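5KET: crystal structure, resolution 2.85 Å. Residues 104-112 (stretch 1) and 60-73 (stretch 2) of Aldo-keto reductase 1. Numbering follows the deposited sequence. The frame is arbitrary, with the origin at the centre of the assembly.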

ATOM      1  N   LYS A 104      -8.542  16.700  -4.326  1.00 39.91           N
ATOM      2  CA  LYS A 104      -9.784  15.989  -4.030  1.00 43.94           C
ATOM      3  C   LYS A 104      -9.610  15.026  -2.856  1.00 40.30           C
ATOM      4  O   LYS A 104     -10.493  14.930  -1.994  1.00 36.26           O
ATOM      5  CB  LYS A 104     -10.279  15.248  -5.276  1.00 46.60           C
ATOM      6  CG  LYS A 104     -10.797  16.157  -6.387  1.00 45.22           C
ATOM      7  N   SER A 105      -8.483  14.309  -2.798  1.00 41.63           N
ATOM      8  CA  SER A 105      -8.223  13.426  -1.663  1.00 42.77           C
ATOM      9  C   SER A 105      -8.210  14.212  -0.358  1.00 43.44           C
ATOM     10  O   SER A 105      -8.883  13.845   0.617  1.00 45.23           O
ATOM     11  CB  SER A 105      -6.892  12.689  -1.851  1.00 39.18           C
ATOM     12  OG  SER A 105      -6.876  11.912  -3.038  1.00 38.90           O
ATOM     13  N   LEU A 106      -7.460  15.317  -0.337  1.00 40.83           N
ATOM     14  CA  LEU A 106      -7.273  16.091   0.885  1.00 41.23           C
ATOM     15  C   LEU A 106      -8.602  16.587   1.445  1.00 44.33           C
ATOM     16  O   LEU A 106      -8.851  16.485   2.653  1.00 46.09           O
ATOM     17  CB  LEU A 106      -6.322  17.260   0.610  1.00 43.04           C
ATOM     18  CG  LEU A 106      -4.861  16.879   0.335  1.00 43.70           C
ATOM     19  CD1 LEU A 106      -4.051  18.076  -0.133  1.00 44.65           C
ATOM     20  CD2 LEU A 106      -4.223  16.273   1.573  1.00 45.39           C
ATOM     21  N   GLU A 107      -9.479  17.127   0.587  1.00 44.50           N
ATOM     22  CA  GLU A 107     -10.735  17.685   1.096  1.00 46.71           C
ATOM     23  C   GLU A 107     -11.662  16.600   1.629  1.00 45.52           C
ATOM     24  O   GLU A 107     -12.494  16.869   2.508  1.00 45.29           O
ATOM     25  CB  GLU A 107     -11.473  18.493   0.024  1.00 44.64           C
ATOM     26  CG  GLU A 107     -10.602  19.243  -0.947  1.00 44.43           C
ATOM     27  CD  GLU A 107     -11.386  19.856  -2.096  1.00 49.73           C
ATOM     28  OE1 GLU A 107     -11.150  21.052  -2.406  1.00 46.09           O
ATOM     29  OE2 GLU A 107     -12.251  19.154  -2.685  1.00 51.20           O
ATOM     30  N   ALA A 108     -11.553  15.379   1.104  1.00 38.72           N
ATOM     31  CA  ALA A 108     -12.295  14.270   1.688  1.00 38.86           C
ATOM     32  C   ALA A 108     -11.717  13.896   3.042  1.00 39.10           C
ATOM     33  O   ALA A 108     -12.462  13.650   3.999  1.00 35.60           O
ATOM     34  CB  ALA A 108     -12.279  13.073   0.739  1.00 40.36           C
ATOM     35  N   LEU A 109     -10.389  13.854   3.141  1.00 40.59           N
ATOM     36  CA  LEU A 109      -9.710  13.671   4.416  1.00 44.26           C
ATOM     37  C   LEU A 109      -9.797  14.901   5.311  1.00 50.16           C
ATOM     38  O   LEU A 109      -9.482  14.805   6.501  1.00 53.89           O
ATOM     39  CB  LEU A 109      -8.242  13.320   4.161  1.00 40.34           C
ATOM     40  CG  LEU A 109      -7.944  12.174   3.171  1.00 33.77           C
ATOM     41  CD1 LEU A 109      -6.474  12.161   2.765  1.00 33.67           C
ATOM     42  CD2 LEU A 109      -8.386  10.860   3.790  1.00 28.92           C
ATOM     43  N   GLN A 110     -10.218  16.043   4.761  1.00 51.88           N
ATOM     44  CA  GLN A 110     -10.297  17.312   5.495  1.00 52.32           C
ATOM     45  C   GLN A 110      -8.957  17.682   6.133  1.00 50.81           C
ATOM     46  O   GLN A 110      -8.903  18.238   7.233  1.00 52.82           O
ATOM     47  CB  GLN A 110     -11.407  17.275   6.546  1.00 53.09           C
ATOM     48  CG  GLN A 110     -12.694  16.624   6.068  1.00 51.10           C
ATOM     49  CD  GLN A 110     -13.794  16.674   7.120  1.00 49.10           C
ATOM     50  OE1 GLN A 110     -14.697  15.855   7.125  1.00 56.62           O
ATOM     51  NE2 GLN A 110     -13.728  17.649   8.003  1.00 43.56           N
ATOM     52  N   LEU A 111      -7.868  17.387   5.436  1.00 48.81           N
ATOM     53  CA  LEU A 111      -6.533  17.753   5.884  1.00 47.05           C
ATOM     54  C   LEU A 111      -5.905  18.752   4.923  1.00 47.61           C
ATOM     55  O   LEU A 111      -6.280  18.847   3.752  1.00 47.15           O
ATOM     56  CB  LEU A 111      -5.625  16.522   5.986  1.00 41.11           C
ATOM     57  CG  LEU A 111      -6.263  15.254   6.555  1.00 39.76           C
ATOM     58  CD1 LEU A 111      -5.326  14.085   6.375  1.00 28.98           C
ATOM     59  CD2 LEU A 111      -6.659  15.494   8.007  1.00 43.81           C
ATOM     60  N   ASP A 112      -4.935  19.504   5.438  1.00 43.83           N
ATOM     61  CA  ASP A 112      -4.164  20.425   4.617  1.00 42.69           C
ATOM     62  C   ASP A 112      -2.962  19.765   3.957  1.00 45.96           C
ATOM     63  O   ASP A 112      -2.353  20.372   3.064  1.00 51.65           O
ATOM     64  CB  ASP A 112      -3.694  21.614   5.457  1.00 44.35           C
ATOM     65  CG  ASP A 112      -4.842  22.480   5.928  1.00 52.15           C
ATOM     66  OD1 ASP A 112      -5.839  22.608   5.181  1.00 54.03           O
ATOM     67  OD2 ASP A 112      -4.751  23.035   7.045  1.00 57.74           O
TER
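Stretch 2 (60-73) NEAAIGKTLKKWFD

Stretch 2 is a helix from Glu-61 to Asp-73, with Asn-60 at the N-cap position. It lies against the end of helix 104-109 and the turn that follows. The two axes approach to 7.4 Å, and their N-to-C directions differ by 42°. The backbones come close at Leu-109 and Gly-65, whose CA atoms are 3.8 Å apart. Gly-65 permits this: a CB there would clash with Ala-108 O. Leu-109 O lies 3.3 Å from Gly-65 CA. Ala-108 O receives a CA-H...O contact from Ala-62 CA at 3.2 Å.

Glu-61 is m, t at chi1 and chi2, with chi3 at -78°. Its CB points toward stretch 1, and its carboxylate reaches Ser-105, with OE2 3.2 Å from OG. No hydrogen bond is assigned to this pair; both atoms are bonded elsewhere in the structure. Leu-109 (m, t) starts sideways, but its end comes nearer, placing CD2 3.5 Å from Glu-61 CB.

Gln-110 leaves the helix with positive phi. Its m, t side chain runs over stretch 2, with NE2 4.1 Å from Lys-69 CB. Leu-111 (m, t) also turns its end inward. Its CD1 meets Leu-68 CD1 at 4.3 Å, and its CD2 meets the Phe-72 ring edge, 4.0 Å from CE2.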

ATOM      1  N   ASN A  60     -13.077   5.598   0.761  1.00 36.21           N
ATOM      2  CA  ASN A  60     -13.281   5.684   2.202  1.00 39.82           C
ATOM      3  C   ASN A  60     -12.591   6.900   2.811  1.00 43.67           C
ATOM      4  O   ASN A  60     -12.614   7.060   4.039  1.00 43.79           O
ATOM      5  CB  ASN A  60     -12.794   4.407   2.892  1.00 38.26           C
ATOM      6  CG  ASN A  60     -11.404   4.010   2.456  1.00 40.05           C
ATOM      7  OD1 ASN A  60     -10.518   4.850   2.299  1.00 41.69           O
ATOM      8  ND2 ASN A  60     -11.202   2.716   2.257  1.00 43.39           N
ATOM      9  N   GLU A  61     -11.994   7.768   1.983  1.00 45.14           N
ATOM     10  CA  GLU A  61     -11.225   8.898   2.496  1.00 41.12           C
ATOM     11  C   GLU A  61     -12.099   9.860   3.289  1.00 45.81           C
ATOM     12  O   GLU A  61     -11.682  10.370   4.332  1.00 46.54           O
ATOM     13  CB  GLU A  61     -10.558   9.652   1.352  1.00 40.16           C
ATOM     14  CG  GLU A  61      -9.926   8.801   0.278  1.00 43.83           C
ATOM     15  CD  GLU A  61      -9.357   9.664  -0.849  1.00 43.69           C
ATOM     16  OE1 GLU A  61     -10.158  10.140  -1.689  1.00 45.51           O
ATOM     17  OE2 GLU A  61      -8.117   9.873  -0.892  1.00 32.74           O
ATOM     18  N   ALA A  62     -13.303  10.142   2.786  1.00 49.75           N
ATOM     19  CA  ALA A  62     -14.204  11.054   3.485  1.00 47.32           C
ATOM     20  C   ALA A  62     -14.516  10.547   4.885  1.00 49.70           C
ATOM     21  O   ALA A  62     -14.561  11.327   5.845  1.00 47.64           O
ATOM     22  CB  ALA A  62     -15.490  11.234   2.680  1.00 41.40           C
ATOM     23  N   ALA A  63     -14.734   9.238   5.018  1.00 52.54           N
ATOM     24  CA  ALA A  63     -15.029   8.667   6.326  1.00 59.27           C
ATOM     25  C   ALA A  63     -13.839   8.789   7.262  1.00 61.17           C
ATOM     26  O   ALA A  63     -14.001   9.081   8.454  1.00 63.62           O
ATOM     27  CB  ALA A  63     -15.428   7.206   6.173  1.00 60.03           C
ATOM     28  N   ILE A  64     -12.640   8.525   6.745  1.00 59.48           N
ATOM     29  CA  ILE A  64     -11.430   8.689   7.541  1.00 54.68           C
ATOM     30  C   ILE A  64     -11.327  10.125   8.039  1.00 55.42           C
ATOM     31  O   ILE A  64     -11.094  10.372   9.229  1.00 58.28           O
ATOM     32  CB  ILE A  64     -10.196   8.268   6.719  1.00 45.67           C
ATOM     33  CG1 ILE A  64     -10.345   6.806   6.280  1.00 40.09           C
ATOM     34  CG2 ILE A  64      -8.911   8.502   7.496  1.00 41.76           C
ATOM     35  CD1 ILE A  64      -9.117   6.214   5.651  1.00 36.22           C
ATOM     36  N   GLY A  65     -11.542  11.090   7.140  1.00 51.11           N
ATOM     37  CA  GLY A  65     -11.546  12.488   7.547  1.00 50.10           C
ATOM     38  C   GLY A  65     -12.486  12.771   8.705  1.00 50.43           C
ATOM     39  O   GLY A  65     -12.117  13.457   9.662  1.00 47.27           O
ATOM     40  N   LYS A  66     -13.712  12.244   8.637  1.00 52.09           N
ATOM     41  CA  LYS A  66     -14.664  12.443   9.727  1.00 54.74           C
ATOM     42  C   LYS A  66     -14.077  11.976  11.049  1.00 62.04           C
ATOM     43  O   LYS A  66     -14.095  12.707  12.045  1.00 66.66           O
ATOM     44  CB  LYS A  66     -15.971  11.707   9.431  1.00 51.49           C
ATOM     45  CG  LYS A  66     -16.711  12.224   8.213  1.00 51.10           C
ATOM     46  N   THR A  67     -13.534  10.760  11.069  1.00 63.81           N
ATOM     47  CA  THR A  67     -12.947  10.226  12.292  1.00 65.24           C
ATOM     48  C   THR A  67     -11.721  11.031  12.716  1.00 62.63           C
ATOM     49  O   THR A  67     -11.576  11.386  13.893  1.00 65.84           O
ATOM     50  CB  THR A  67     -12.599   8.753  12.088  1.00 67.43           C
ATOM     51  OG1 THR A  67     -13.772   8.053  11.648  1.00 66.15           O
ATOM     52  CG2 THR A  67     -12.107   8.137  13.385  1.00 73.21           C
ATOM     53  N   LEU A  68     -10.837  11.348  11.766  1.00 56.73           N
ATOM     54  CA  LEU A  68      -9.659  12.153  12.086  1.00 50.84           C
ATOM     55  C   LEU A  68     -10.052  13.526  12.629  1.00 47.87           C
ATOM     56  O   LEU A  68      -9.482  13.996  13.621  1.00 43.98           O
ATOM     57  CB  LEU A  68      -8.767  12.299  10.851  1.00 46.36           C
ATOM     58  CG  LEU A  68      -7.945  11.088  10.397  1.00 42.48           C
ATOM     59  CD1 LEU A  68      -7.171  11.409   9.124  1.00 37.37           C
ATOM     60  CD2 LEU A  68      -6.999  10.616  11.483  1.00 35.66           C
ATOM     61  N   LYS A  69     -11.025  14.188  11.992  1.00 47.79           N
ATOM     62  CA  LYS A  69     -11.432  15.509  12.465  1.00 44.50           C
ATOM     63  C   LYS A  69     -11.926  15.446  13.904  1.00 58.69           C
ATOM     64  O   LYS A  69     -11.680  16.369  14.688  1.00 64.03           O
ATOM     65  CB  LYS A  69     -12.504  16.106  11.554  1.00 45.00           C
ATOM     66  N   LYS A  70     -12.609  14.359  14.275  1.00 54.52           N
ATOM     67  CA  LYS A  70     -13.053  14.193  15.657  1.00 54.74           C
ATOM     68  C   LYS A  70     -11.865  14.077  16.605  1.00 52.73           C
ATOM     69  O   LYS A  70     -11.806  14.765  17.631  1.00 58.37           O
ATOM     70  CB  LYS A  70     -13.956  12.962  15.783  1.00 56.82           C
ATOM     71  CG  LYS A  70     -15.317  13.071  15.095  1.00 62.18           C
ATOM     72  CD  LYS A  70     -16.174  11.821  15.365  1.00 65.48           C
ATOM     73  CE  LYS A  70     -17.549  11.902  14.707  1.00 63.64           C
ATOM     74  N   TRP A  71     -10.904  13.208  16.273  1.00 50.18           N
ATOM     75  CA  TRP A  71      -9.741  13.007  17.135  1.00 50.44           C
ATOM     76  C   TRP A  71      -8.853  14.238  17.190  1.00 53.88           C
ATOM     77  O   TRP A  71      -8.210  14.488  18.215  1.00 55.38           O
ATOM     78  CB  TRP A  71      -8.931  11.806  16.652  1.00 47.95           C
ATOM     79  CG  TRP A  71      -9.543  10.497  17.007  1.00 54.80           C
ATOM     80  CD1 TRP A  71     -10.654   9.928  16.453  1.00 54.89           C
ATOM     81  CD2 TRP A  71      -9.079   9.587  18.002  1.00 57.80           C
ATOM     82  NE1 TRP A  71     -10.910   8.718  17.044  1.00 51.33           N
ATOM     83  CE2 TRP A  71      -9.955   8.486  18.000  1.00 61.54           C
ATOM     84  CE3 TRP A  71      -8.007   9.598  18.900  1.00 60.11           C
ATOM     85  CZ2 TRP A  71      -9.791   7.403  18.862  1.00 66.17           C
ATOM     86  CZ3 TRP A  71      -7.843   8.523  19.753  1.00 63.90           C
ATOM     87  CH2 TRP A  71      -8.730   7.441  19.728  1.00 67.71           C
ATOM     88  N   PHE A  72      -8.793  15.010  16.105  1.00 54.99           N
ATOM     89  CA  PHE A  72      -7.976  16.219  16.090  1.00 57.86           C
ATOM     90  C   PHE A  72      -8.647  17.353  16.853  1.00 66.39           C
ATOM     91  O   PHE A  72      -8.024  17.986  17.714  1.00 70.57           O
ATOM     92  CB  PHE A  72      -7.697  16.646  14.654  1.00 50.80           C
ATOM     93  CG  PHE A  72      -6.813  15.710  13.917  1.00 49.05           C
ATOM     94  CD1 PHE A  72      -5.837  14.999  14.586  1.00 53.41           C
ATOM     95  CD2 PHE A  72      -6.954  15.533  12.555  1.00 47.76           C
ATOM     96  CE1 PHE A  72      -5.015  14.125  13.909  1.00 53.48           C
ATOM     97  CE2 PHE A  72      -6.134  14.663  11.874  1.00 48.52           C
ATOM     98  CZ  PHE A  72      -5.165  13.956  12.554  1.00 49.86           C
ATOM     99  N   ASP A  73      -9.913  17.631  16.535  1.00 67.28           N
ATOM    100  CA  ASP A  73     -10.658  18.650  17.264  1.00 70.59           C
ATOM    101  C   ASP A  73     -10.779  18.283  18.735  1.00 75.10           C
ATOM    102  O   ASP A  73     -10.258  18.982  19.612  1.00 77.68           O
ATOM    103  CB  ASP A  73     -12.047  18.834  16.650  1.00 70.00           C
ATOM    104  CG  ASP A  73     -11.998  19.397  15.246  1.00 67.37           C
ATOM    105  OD1 ASP A  73     -10.899  19.804  14.803  1.00 66.83           O
ATOM    106  OD2 ASP A  73     -13.066  19.450  14.597  1.00 64.80           O
TER